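PDB 3OBE: sugar phosphate isomerase/epimerase from Parabacteroides distasonis, which probably acts as an isomerase with a xylose isomerase-like TIM-barrel fold, its substrate not established. Local coordinates for residues I139-N153 with I200-V213. Sequence-based numbering, arbitrary orientation. Where two conformers were deposited one is given.
Sequences IENEDDAKVVSEIFN and IEELFLKNTDPDKV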
ATOM      1  N   ILE A 139       0.359  -8.659 -18.148  1.00 15.53           N
ATOM      2  CA  ILE A 139       0.767 -10.040 -17.934  1.00 15.49           C
ATOM      3  C   ILE A 139      -0.150 -10.952 -18.680  1.00 16.08           C
ATOM      4  O   ILE A 139      -1.322 -11.066 -18.315  1.00 16.76           O
ATOM      5  CB  ILE A 139       0.738 -10.433 -16.403  1.00 15.13           C
ATOM      6  CG1 ILE A 139       1.487  -9.424 -15.539  1.00 20.10           C
ATOM      7  CG2 ILE A 139       1.184 -11.917 -16.220  1.00 14.88           C
ATOM      8  CD1 ILE A 139       2.894  -9.379 -15.680  1.00 17.08           C
ATOM      9  N   GLU A 140       0.355 -11.541 -19.755  1.00 17.12           N
ATOM     10  CA  GLU A 140      -0.476 -12.413 -20.576  1.00 19.96           C
ATOM     11  C   GLU A 140      -0.085 -13.858 -20.501  1.00 19.09           C
ATOM     12  O   GLU A 140      -0.874 -14.728 -20.867  1.00 19.84           O
ATOM     13  CB  GLU A 140      -0.480 -11.893 -21.999  1.00 20.66           C
ATOM     14  CG  GLU A 140      -1.264 -10.605 -21.966  1.00 26.43           C
ATOM     15  CD  GLU A 140      -1.219  -9.741 -23.218  1.00 29.33           C
ATOM     16  OE1 GLU A 140      -0.228  -9.787 -23.987  1.00 30.30           O
ATOM     17  OE2 GLU A 140      -2.207  -8.954 -23.337  1.00 31.35           O
ATOM     18  N   ASN A 141       1.118 -14.116 -20.003  1.00 19.50           N
ATOM     19  CA  ASN A 141       1.573 -15.483 -19.765  1.00 17.95           C
ATOM     20  C   ASN A 141       2.590 -15.473 -18.624  1.00 18.27           C
ATOM     21  O   ASN A 141       2.973 -14.400 -18.104  1.00 16.80           O
ATOM     22  CB  ASN A 141       2.114 -16.130 -21.055  1.00 19.96           C
ATOM     23  CG  ASN A 141       3.352 -15.449 -21.584  1.00 20.19           C
ATOM     24  OD1 ASN A 141       4.170 -14.939 -20.822  1.00 21.30           O
ATOM     25  ND2 ASN A 141       3.541 -15.505 -22.911  1.00 22.33           N
ATOM     26  N   GLU A 142       3.034 -16.662 -18.231  0.50 18.17           N
ATOM     27  CA  GLU A 142       4.011 -16.813 -17.151  0.50 18.38           C
ATOM     28  C   GLU A 142       5.287 -16.036 -17.396  0.50 18.34           C
ATOM     29  O   GLU A 142       5.781 -15.395 -16.473  0.50 18.70           O
ATOM     30  CB  GLU A 142       4.389 -18.288 -16.903  0.50 19.03           C
ATOM     31  CG  GLU A 142       3.401 -19.035 -16.060  0.50 18.97           C
ATOM     32  CD  GLU A 142       3.980 -20.314 -15.452  0.50 19.62           C
ATOM     33  OE1 GLU A 142       5.225 -20.480 -15.391  0.50 21.95           O
ATOM     34  OE2 GLU A 142       3.165 -21.176 -15.051  0.50 20.58           O
ATOM     35  N   ASP A 143       5.800 -16.073 -18.626  1.00 19.14           N
ATOM     36  CA  ASP A 143       7.081 -15.420 -18.929  1.00 20.06           C
ATOM     37  C   ASP A 143       7.004 -13.924 -18.624  1.00 18.39           C
ATOM     38  O   ASP A 143       7.943 -13.372 -18.059  1.00 18.19           O
ATOM     39  CB  ASP A 143       7.545 -15.622 -20.384  1.00 22.31           C
ATOM     40  CG  ASP A 143       8.015 -17.068 -20.670  1.00 29.05           C
ATOM     41  OD1 ASP A 143       8.222 -17.870 -19.707  1.00 37.72           O
ATOM     42  OD2 ASP A 143       8.171 -17.373 -21.865  1.00 37.03           O
ATOM     43  N   ASP A 144       5.856 -13.292 -18.925  1.00 17.09           N
ATOM     44  CA  ASP A 144       5.684 -11.874 -18.623  1.00 16.60           C
ATOM     45  C   ASP A 144       5.785 -11.634 -17.128  1.00 15.49           C
ATOM     46  O   ASP A 144       6.386 -10.657 -16.701  1.00 15.62           O
ATOM     47  CB  ASP A 144       4.310 -11.388 -19.079  1.00 16.07           C
ATOM     48  CG  ASP A 144       4.106 -11.453 -20.576  1.00 19.41           C
ATOM     49  OD1 ASP A 144       5.066 -11.543 -21.360  1.00 19.66           O
ATOM     50  OD2 ASP A 144       2.919 -11.431 -20.935  1.00 23.14           O
ATOM     51  N   ALA A 145       5.147 -12.501 -16.329  1.00 14.77           N
ATOM     52  CA  ALA A 145       5.211 -12.425 -14.890  1.00 14.88           C
ATOM     53  C   ALA A 145       6.636 -12.617 -14.345  1.00 16.11           C
ATOM     54  O   ALA A 145       7.012 -11.975 -13.396  1.00 15.82           O
ATOM     55  CB  ALA A 145       4.254 -13.457 -14.273  1.00 15.16           C
ATOM     56  N   LYS A 146       7.394 -13.538 -14.932  1.00 15.99           N
ATOM     57  CA  LYS A 146       8.786 -13.729 -14.534  1.00 16.61           C
ATOM     58  C   LYS A 146       9.686 -12.533 -14.817  1.00 17.19           C
ATOM     59  O   LYS A 146      10.446 -12.126 -13.952  1.00 18.05           O
ATOM     60  CB  LYS A 146       9.357 -14.995 -15.175  1.00 17.93           C
ATOM     61  CG  LYS A 146       8.716 -16.282 -14.644  1.00 20.62           C
ATOM     62  CD  LYS A 146       9.311 -17.506 -15.327  1.00 26.88           C
ATOM     63  CE  LYS A 146       9.170 -18.764 -14.489  1.00 34.17           C
ATOM     64  NZ  LYS A 146      10.070 -19.849 -15.068  1.00 36.53           N
ATOM     65  N   VAL A 147       9.536 -11.904 -15.971  1.00 15.95           N
ATOM     66  CA  VAL A 147      10.339 -10.740 -16.297  1.00 16.65           C
ATOM     67  C   VAL A 147       9.977  -9.573 -15.361  1.00 15.75           C
ATOM     68  O   VAL A 147      10.879  -8.837 -14.875  1.00 16.55           O
ATOM     69  CB  VAL A 147      10.229 -10.293 -17.789  1.00 17.79           C
ATOM     70  CG1 VAL A 147      11.097  -9.000 -18.022  1.00 19.35           C
ATOM     71  CG2 VAL A 147      10.735 -11.424 -18.738  1.00 19.53           C
ATOM     72  N   VAL A 148       8.691  -9.399 -15.121  1.00 14.89           N
ATOM     73  CA  VAL A 148       8.242  -8.417 -14.171  1.00 13.52           C
ATOM     74  C   VAL A 148       8.831  -8.699 -12.792  1.00 14.23           C
ATOM     75  O   VAL A 148       9.317  -7.783 -12.125  1.00 14.47           O
ATOM     76  CB  VAL A 148       6.669  -8.282 -14.131  1.00 12.97           C
ATOM     77  CG1 VAL A 148       6.225  -7.457 -12.896  1.00 12.19           C
ATOM     78  CG2 VAL A 148       6.183  -7.619 -15.400  1.00 14.18           C
ATOM     79  N   SER A 149       8.808  -9.957 -12.368  1.00 14.97           N
ATOM     80  CA  SER A 149       9.368 -10.298 -11.061  1.00 14.08           C
ATOM     81  C   SER A 149      10.861  -9.954 -10.973  1.00 15.35           C
ATOM     82  O   SER A 149      11.323  -9.511  -9.917  1.00 14.81           O
ATOM     83  CB  SER A 149       9.150 -11.764 -10.712  1.00 14.94           C
ATOM     84  OG  SER A 149       7.771 -12.060 -10.705  1.00 15.84           O
ATOM     85  N   GLU A 150      11.605 -10.167 -12.059  1.00 15.14           N
ATOM     86  CA  GLU A 150      13.029  -9.858 -12.085  1.00 17.04           C
ATOM     87  C   GLU A 150      13.280  -8.370 -11.910  1.00 16.52           C
ATOM     88  O   GLU A 150      14.202  -7.976 -11.212  1.00 16.94           O
ATOM     89  CB  GLU A 150      13.669 -10.313 -13.381  1.00 17.07           C
ATOM     90  CG  GLU A 150      13.682 -11.813 -13.502  1.00 21.04           C
ATOM     91  CD  GLU A 150      14.229 -12.325 -14.790  1.00 25.12           C
ATOM     92  OE1 GLU A 150      14.897 -11.564 -15.533  1.00 26.73           O
ATOM     93  OE2 GLU A 150      14.014 -13.562 -15.023  1.00 27.77           O
ATOM     94  N   ILE A 151      12.446  -7.552 -12.536  1.00 15.86           N
ATOM     95  CA  ILE A 151      12.497  -6.096 -12.410  1.00 15.89           C
ATOM     96  C   ILE A 151      12.140  -5.655 -10.970  1.00 15.42           C
ATOM     97  O   ILE A 151      12.800  -4.795 -10.399  1.00 14.93           O
ATOM     98  CB  ILE A 151      11.537  -5.439 -13.411  1.00 15.65           C
ATOM     99  CG1 ILE A 151      12.114  -5.614 -14.834  1.00 17.18           C
ATOM    100  CG2 ILE A 151      11.333  -3.967 -13.033  1.00 16.22           C
ATOM    101  CD1 ILE A 151      11.150  -5.351 -16.029  1.00 17.21           C
ATOM    102  N   PHE A 152      11.127  -6.268 -10.391  1.00 14.66           N
ATOM    103  CA  PHE A 152      10.769  -6.037  -8.965  1.00 14.28           C
ATOM    104  C   PHE A 152      11.907  -6.388  -8.012  1.00 14.77           C
ATOM    105  O   PHE A 152      12.191  -5.625  -7.120  1.00 15.08           O
ATOM    106  CB  PHE A 152       9.508  -6.808  -8.592  1.00 13.52           C
ATOM    107  CG  PHE A 152       8.220  -6.289  -9.217  1.00 12.69           C
ATOM    108  CD1 PHE A 152       8.149  -5.122  -9.950  1.00 13.71           C
ATOM    109  CD2 PHE A 152       7.069  -7.005  -9.007  1.00 14.13           C
ATOM    110  CE1 PHE A 152       6.925  -4.678 -10.433  1.00 13.69           C
ATOM    111  CE2 PHE A 152       5.861  -6.572  -9.453  1.00 13.34           C
ATOM    112  CZ  PHE A 152       5.793  -5.415 -10.186  1.00 13.49           C
ATOM    113  N   ASN A 153      12.566  -7.542  -8.220  1.00 15.70           N
ATOM    114  CA  ASN A 153      13.762  -7.911  -7.467  1.00 16.14           C
ATOM    115  C   ASN A 153      14.839  -6.830  -7.522  1.00 15.73           C
ATOM    116  O   ASN A 153      15.360  -6.423  -6.494  1.00 16.03           O
ATOM    117  CB  ASN A 153      14.318  -9.233  -7.932  1.00 16.32           C
ATOM    118  CG  ASN A 153      13.609 -10.420  -7.337  1.00 17.98           C
ATOM    119  OD1 ASN A 153      12.967 -10.342  -6.308  1.00 17.73           O
ATOM    120  ND2 ASN A 153      13.757 -11.570  -8.003  1.00 21.93           N
ATOM    121  N   ILE A 200      -1.592 -14.810 -11.108  1.00 12.57           N
ATOM    122  CA  ILE A 200      -0.533 -13.817 -11.252  1.00 12.75           C
ATOM    123  C   ILE A 200       0.164 -13.508  -9.916  1.00 12.18           C
ATOM    124  O   ILE A 200       1.401 -13.447  -9.826  1.00 13.52           O
ATOM    125  CB  ILE A 200      -1.034 -12.552 -11.971  1.00 12.66           C
ATOM    126  CG1 ILE A 200      -1.394 -12.888 -13.440  1.00 14.94           C
ATOM    127  CG2 ILE A 200       0.065 -11.452 -11.944  1.00 12.54           C
ATOM    128  CD1 ILE A 200      -2.211 -11.761 -14.139  1.00 15.33           C
ATOM    129  N   GLU A 201      -0.615 -13.269  -8.872  1.00 13.04           N
ATOM    130  CA  GLU A 201      -0.058 -12.978  -7.560  1.00 13.92           C
ATOM    131  C   GLU A 201       0.911 -14.089  -7.126  1.00 13.30           C
ATOM    132  O   GLU A 201       1.987 -13.814  -6.586  1.00 15.64           O
ATOM    133  CB  GLU A 201      -1.179 -12.795  -6.520  1.00 12.12           C
ATOM    134  CG  GLU A 201      -0.732 -12.271  -5.169  1.00 13.04           C
ATOM    135  CD  GLU A 201      -0.409 -10.797  -5.060  1.00 12.72           C
ATOM    136  OE1 GLU A 201      -0.459 -10.067  -6.079  1.00 14.22           O
ATOM    137  OE2 GLU A 201      -0.083 -10.362  -3.902  1.00 13.37           O
ATOM    138  N   GLU A 202       0.502 -15.349  -7.325  1.00 14.21           N
ATOM    139  CA  GLU A 202       1.336 -16.490  -6.996  1.00 14.29           C
ATOM    140  C   GLU A 202       2.648 -16.487  -7.746  1.00 14.14           C
ATOM    141  O   GLU A 202       3.706 -16.785  -7.191  1.00 14.34           O
ATOM    142  CB  GLU A 202       0.555 -17.818  -7.192  1.00 13.77           C
ATOM    143  CG  GLU A 202       1.367 -19.053  -6.995  1.00 17.55           C
ATOM    144  CD  GLU A 202       0.547 -20.326  -7.028  1.00 21.83           C
ATOM    145  OE1 GLU A 202      -0.669 -20.249  -6.958  1.00 23.24           O
ATOM    146  OE2 GLU A 202       1.136 -21.394  -7.148  1.00 26.22           O
ATOM    147  N   LEU A 203       2.606 -16.181  -9.042  1.00 14.77           N
ATOM    148  CA  LEU A 203       3.793 -16.087  -9.820  1.00 14.10           C
ATOM    149  C   LEU A 203       4.743 -14.990  -9.294  1.00 14.53           C
ATOM    150  O   LEU A 203       5.957 -15.201  -9.252  1.00 14.44           O
ATOM    151  CB  LEU A 203       3.466 -15.861 -11.295  1.00 12.94           C
ATOM    152  CG  LEU A 203       2.809 -17.045 -11.976  1.00 12.60           C
ATOM    153  CD1 LEU A 203       2.189 -16.529 -13.320  1.00 15.02           C
ATOM    154  CD2 LEU A 203       3.832 -18.200 -12.152  1.00 17.07           C
ATOM    155  N   PHE A 204       4.201 -13.844  -8.912  1.00 13.60           N
ATOM    156  CA  PHE A 204       5.025 -12.776  -8.363  1.00 13.60           C
ATOM    157  C   PHE A 204       5.654 -13.215  -7.043  1.00 14.27           C
ATOM    158  O   PHE A 204       6.856 -13.019  -6.825  1.00 14.64           O
ATOM    159  CB  PHE A 204       4.247 -11.486  -8.105  1.00 13.33           C
ATOM    160  CG  PHE A 204       3.815 -10.722  -9.307  1.00 14.56           C
ATOM    161  CD1 PHE A 204       4.308 -10.940 -10.583  1.00 14.18           C
ATOM    162  CD2 PHE A 204       2.866  -9.753  -9.150  1.00 14.94           C
ATOM    163  CE1 PHE A 204       3.872 -10.161 -11.659  1.00 15.09           C
ATOM    164  CE2 PHE A 204       2.447  -8.989 -10.191  1.00 13.28           C
ATOM    165  CZ  PHE A 204       2.922  -9.189 -11.458  1.00 13.12           C
ATOM    166  N   LEU A 205       4.882 -13.844  -6.185  1.00 14.44           N
ATOM    167  CA  LEU A 205       5.441 -14.400  -4.947  1.00 14.65           C
ATOM    168  C   LEU A 205       6.574 -15.378  -5.173  1.00 16.27           C
ATOM    169  O   LEU A 205       7.645 -15.294  -4.532  1.00 16.22           O
ATOM    170  CB  LEU A 205       4.316 -15.037  -4.121  1.00 14.03           C
ATOM    171  CG  LEU A 205       3.350 -14.014  -3.503  1.00 13.66           C
ATOM    172  CD1 LEU A 205       1.948 -14.614  -3.290  1.00 13.89           C
ATOM    173  CD2 LEU A 205       3.856 -13.480  -2.150  1.00 14.12           C
ATOM    174  N   LYS A 206       6.320 -16.337  -6.037  1.00 17.05           N
ATOM    175  CA  LYS A 206       7.285 -17.421  -6.260  1.00 18.30           C
ATOM    176  C   LYS A 206       8.518 -16.994  -7.000  1.00 19.13           C
ATOM    177  O   LYS A 206       9.581 -17.638  -6.869  1.00 19.71           O
ATOM    178  CB  LYS A 206       6.644 -18.605  -6.945  1.00 20.55           C
ATOM    179  CG  LYS A 206       5.436 -19.090  -6.152  1.00 27.19           C
ATOM    180  CD  LYS A 206       5.533 -20.410  -5.554  1.00 35.52           C
ATOM    181  CE  LYS A 206       4.142 -20.993  -5.379  1.00 38.01           C
ATOM    182  NZ  LYS A 206       4.180 -22.298  -4.705  1.00 44.23           N
ATOM    183  N   ASN A 207       8.435 -15.895  -7.746  1.00 16.99           N
ATOM    184  CA  ASN A 207       9.565 -15.441  -8.546  1.00 17.58           C
ATOM    185  C   ASN A 207      10.272 -14.192  -8.004  1.00 17.74           C
ATOM    186  O   ASN A 207      11.154 -13.662  -8.660  1.00 18.35           O
ATOM    187  CB  ASN A 207       9.120 -15.230 -10.003  1.00 17.34           C
ATOM    188  CG  ASN A 207       8.865 -16.558 -10.688  1.00 18.09           C
ATOM    189  OD1 ASN A 207       9.804 -17.287 -10.981  1.00 18.61           O
ATOM    190  ND2 ASN A 207       7.596 -16.908 -10.879  1.00 18.45           N
ATOM    191  N   THR A 208       9.906 -13.771  -6.793  1.00 18.23           N
ATOM    192  CA  THR A 208      10.602 -12.666  -6.105  1.00 17.30           C
ATOM    193  C   THR A 208      11.254 -13.171  -4.826  1.00 18.26           C
ATOM    194  O   THR A 208      10.815 -14.139  -4.231  1.00 18.06           O
ATOM    195  CB  THR A 208       9.690 -11.469  -5.777  1.00 16.99           C
ATOM    196  OG1 THR A 208       8.546 -11.880  -5.031  1.00 14.94           O
ATOM    197  CG2 THR A 208       9.200 -10.812  -7.066  1.00 14.73           C
ATOM    198  N   ASP A 209      12.355 -12.530  -4.490  1.00 17.55           N
ATOM    199  CA  ASP A 209      13.150 -12.877  -3.314  1.00 19.09           C
ATOM    200  C   ASP A 209      12.567 -12.226  -2.096  1.00 17.59           C
ATOM    201  O   ASP A 209      12.466 -10.985  -2.080  1.00 17.99           O
ATOM    202  CB  ASP A 209      14.553 -12.310  -3.541  1.00 20.06           C
ATOM    203  CG  ASP A 209      15.558 -12.707  -2.483  1.00 25.52           C
ATOM    204  OD1 ASP A 209      15.226 -12.979  -1.297  1.00 30.13           O
ATOM    205  OD2 ASP A 209      16.765 -12.684  -2.852  1.00 29.75           O
ATOM    206  N   PRO A 210      12.282 -13.006  -1.015  1.00 19.45           N
ATOM    207  CA  PRO A 210      11.713 -12.405   0.203  1.00 19.86           C
ATOM    208  C   PRO A 210      12.573 -11.297   0.807  1.00 19.98           C
ATOM    209  O   PRO A 210      12.037 -10.417   1.445  1.00 20.57           O
ATOM    210  CB  PRO A 210      11.581 -13.579   1.189  1.00 19.97           C
ATOM    211  CG  PRO A 210      11.648 -14.848   0.332  1.00 23.55           C
ATOM    212  CD  PRO A 210      12.331 -14.488  -0.968  1.00 21.01           C
ATOM    213  N   ASP A 211      13.881 -11.346   0.611  1.00 21.09           N
ATOM    214  CA  ASP A 211      14.773 -10.308   1.141  1.00 23.08           C
ATOM    215  C   ASP A 211      14.785  -9.038   0.289  1.00 22.08           C
ATOM    216  O   ASP A 211      15.282  -7.994   0.728  1.00 24.40           O
ATOM    217  CB  ASP A 211      16.192 -10.879   1.316  1.00 26.16           C
ATOM    218  CG  ASP A 211      16.253 -12.019   2.367  1.00 32.46           C
ATOM    219  OD1 ASP A 211      15.422 -12.012   3.321  1.00 40.85           O
ATOM    220  OD2 ASP A 211      17.128 -12.915   2.215  1.00 40.37           O
ATOM    221  N   LYS A 212      14.247  -9.093  -0.928  1.00 19.59           N
ATOM    222  CA  LYS A 212      14.190  -7.922  -1.811  1.00 17.64           C
ATOM    223  C   LYS A 212      12.765  -7.340  -1.951  1.00 16.56           C
ATOM    224  O   LYS A 212      12.630  -6.180  -2.160  1.00 15.79           O
ATOM    225  CB  LYS A 212      14.678  -8.277  -3.203  1.00 17.27           C
ATOM    226  CG  LYS A 212      16.147  -8.693  -3.278  1.00 18.86           C
ATOM    227  CD  LYS A 212      16.489  -9.191  -4.683  1.00 17.75           C
ATOM    228  CE  LYS A 212      17.879  -9.837  -4.782  1.00 19.54           C
ATOM    229  NZ  LYS A 212      18.130 -10.405  -6.120  1.00 17.01           N
ATOM    230  N   VAL A 213      11.750  -8.198  -1.927  1.00 14.77           N
ATOM    231  CA  VAL A 213      10.402  -7.839  -2.270  1.00 14.92           C
ATOM    232  C   VAL A 213       9.420  -8.339  -1.231  1.00 15.08           C
ATOM    233  O   VAL A 213       9.437  -9.524  -0.880  1.00 15.02           O
ATOM    234  CB  VAL A 213      10.025  -8.432  -3.647  1.00 15.26           C
ATOM    235  CG1 VAL A 213       8.500  -8.258  -3.966  1.00 13.17           C
ATOM    236  CG2 VAL A 213      10.889  -7.802  -4.736  1.00 12.70           C
TER
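Phe-204 drives its ring as a knob into a hole formed by Ala-145, Val-148, Ser-149 and Phe-152, fixing two neighbouring outer helices of the TIM barrel to each other. Helix segments 142-153 and 200-207 cross at -46°, their axes 9.0 Å apart at closest approach. This is the tight, buried side. Phe-152 points its ring edge at the face of Phe-204 in a T-shaped pair, CE2 standing over the ring centre; Ile-200 CG2 lies against the opposite face, and Val-148 CG1 reaches CE1 of Phe-204 at 3.8 Å. Tyr-168, on strand 165-169, meets both phenylalanines from the barrel side. Next to the knob, Leu-203 CD1 rests on Ala-145 CB (3.8 Å). Ser-149 keeps OG beside its backbone N (chi1 -59°), which lets the hydroxyl bond back to Ala-145 O; this buried polar group is thus satisfied within its own helix while its CB presses against Asn-207.

Toward solvent the fit loosens: exposed Lys-146 merely lays its extended aliphatic chain across the Asn-207 amide, with CE 3.9 Å from OD1. Beyond it, at the chain running into strand 213-218, Asn-153 makes the polar link. Its OD1 receives Asp-209 N at 2.9 Å, nearly straight at 171°, and its ND2 sends a weak bond to Asn-207 O. A lysine in its place would probably leave Asp-209 N without this acceptor and Asn-207 O without its weak donor. Alongside, the extended chain of Lys-212 passes the end of the segment, its CD 3.5 Å from Asn-153 O.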